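Local coordinates for protein putative secreted glycosylhydrolase (Parabacteroides distasonis ATCC 8503, PDB 3IMM) that probably acts as a secreted hydrolase of the 3-keto-disaccharide hydrolase family, cleaving sugar derivatives, at residues Asn19-Pro22 / Glu23-Ser26. Residues are numbered along the deposited sequence; the frame is centred on the assembly and turned at random. Where two conformers were deposited one is given.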
loop_
_atom_site.group_PDB
_atom_site.type_symbol
_atom_site.label_atom_id
_atom_site.label_comp_id
_atom_site.label_asym_id
_atom_site.label_seq_id
_atom_site.Cartn_x
_atom_site.Cartn_y
_atom_site.Cartn_z
ATOM N N ASN A 19 8.199 1.080 14.148
ATOM C CA ASN A 19 8.880 -0.161 14.504
ATOM C C ASN A 19 9.507 -0.694 13.228
ATOM O O ASN A 19 8.830 -0.942 12.215
ATOM C CB ASN A 19 7.949 -1.224 15.109
ATOM C CG ASN A 19 7.429 -0.861 16.503
ATOM O OD1 ASN A 19 6.222 -0.966 16.771
ATOM N ND2 ASN A 19 8.326 -0.464 17.391
ATOM N N TYR A 20 10.818 -0.838 13.289
ATOM C CA TYR A 20 11.634 -1.285 12.174
ATOM C C TYR A 20 13.043 -1.661 12.661
ATOM O O TYR A 20 13.511 -1.247 13.734
ATOM C CB TYR A 20 11.779 -0.179 11.138
ATOM C CG TYR A 20 12.546 0.985 11.668
ATOM C CD1 TYR A 20 11.968 1.868 12.571
ATOM C CD2 TYR A 20 13.888 1.167 11.331
ATOM C CE1 TYR A 20 12.702 2.908 13.096
ATOM C CE2 TYR A 20 14.622 2.225 11.833
ATOM C CZ TYR A 20 14.034 3.084 12.726
ATOM O OH TYR A 20 14.773 4.134 13.233
ATOM N N ASN A 21 13.724 -2.400 11.809
ATOM C CA ASN A 21 15.126 -2.675 11.947
ATOM C C ASN A 21 15.948 -1.604 11.207
ATOM O O ASN A 21 15.828 -1.488 9.982
ATOM C CB ASN A 21 15.404 -4.046 11.336
ATOM C CG ASN A 21 16.847 -4.463 11.507
ATOM O OD1 ASN A 21 17.697 -3.645 11.864
ATOM N ND2 ASN A 21 17.132 -5.729 11.246
ATOM N N PRO A 22 16.812 -0.855 11.917
ATOM C CA PRO A 22 17.582 0.177 11.213
ATOM C C PRO A 22 18.625 -0.329 10.214
ATOM O O PRO A 22 19.199 0.486 9.486
ATOM C CB PRO A 22 18.288 0.947 12.338
ATOM C CG PRO A 22 17.656 0.449 13.638
ATOM C CD PRO A 22 17.127 -0.911 13.356
ATOM N N GLU A 23 18.903 -1.633 10.194
ATOM C CA GLU A 23 19.726 -2.206 9.133
ATOM C C GLU A 23 18.914 -2.500 7.871
ATOM O O GLU A 23 19.480 -2.881 6.843
ATOM C CB GLU A 23 20.457 -3.489 9.634
ATOM C CG GLU A 23 21.281 -3.266 10.898
ATOM C CD GLU A 23 22.319 -2.128 10.747
ATOM O OE1 GLU A 23 23.252 -2.327 9.914
ATOM O OE2 GLU A 23 22.226 -1.057 11.468
ATOM N N VAL A 24 17.590 -2.369 7.951
ATOM C CA VAL A 24 16.752 -2.575 6.798
ATOM C C VAL A 24 16.293 -1.201 6.287
ATOM O O VAL A 24 16.438 -0.885 5.111
ATOM C CB VAL A 24 15.572 -3.492 7.142
ATOM C CG1 VAL A 24 14.628 -3.767 5.903
ATOM C CG2 VAL A 24 16.103 -4.801 7.719
ATOM N N TRP A 25 15.758 -0.389 7.185
ATOM C CA TRP A 25 15.059 0.826 6.784
ATOM C C TRP A 25 15.815 2.023 7.222
ATOM O O TRP A 25 16.233 2.093 8.370
ATOM C CB TRP A 25 13.683 0.880 7.417
ATOM C CG TRP A 25 12.698 -0.019 6.736
ATOM C CD1 TRP A 25 12.378 -1.274 7.094
ATOM C CD2 TRP A 25 11.933 0.287 5.567
ATOM N NE1 TRP A 25 11.451 -1.786 6.224
ATOM C CE2 TRP A 25 11.175 -0.848 5.264
ATOM C CE3 TRP A 25 11.813 1.415 4.751
ATOM C CZ2 TRP A 25 10.271 -0.880 4.191
ATOM C CZ3 TRP A 25 10.945 1.372 3.672
ATOM C CH2 TRP A 25 10.168 0.234 3.417
ATOM N N SER A 26 15.961 2.979 6.315
ATOM C CA SER A 26 16.661 4.236 6.633
ATOM C C SER A 26 16.226 5.377 5.709
ATOM O O SER A 26 15.777 5.184 4.569
ATOM C CB SER A 26 18.174 4.032 6.562
ATOM O OG SER A 26 18.590 3.904 5.230
#
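N21 folds back on E23 in an Asx turn laid over a type I beta turn spanning N21 to V24, linking edge strand 18-19 of a concanavalin-like sandwich to the 25-28/31-34 hairpin. N21 OD1 accepts the amide N of E23 at 2.9 Å with a fairly straight N-H (164°), although the donor stands well above the plane of the side-chain amide. With chi1 at -177°, CG sits beside the carbonyl carbon, which carries the amide forward over the residues that follow and brings OD1 to the E23 amide. Meanwhile the main-chain O of N21 takes two amides: V24 N at 2.8 Å, closing the beta turn, and W25 N at 3.0 Å, nearly in line with the carbonyl. P22 suits the next position because its ring locks phi near -68° and it has no N-H to leave without a partner. Were N21 replaced by alanine, both main-chain bonds could persist, but the E23 amide would probably lose its side-chain acceptor and the turn would be less firmly set. V24 offers an apolar branch to the aliphatic base of N21, CG2 lying 3.8 Å from CB. Beyond the turn, W25 sends its indole inward against I40, L32 and A34, and NE1 makes a hydrogen bond to the main-chain O of E38. Y20, its ring also against I40, shields the start of that side chain: ring atom CD2 rests 3.9 Å from W25 CB, while CE2 lies 3.8 Å from W25 O.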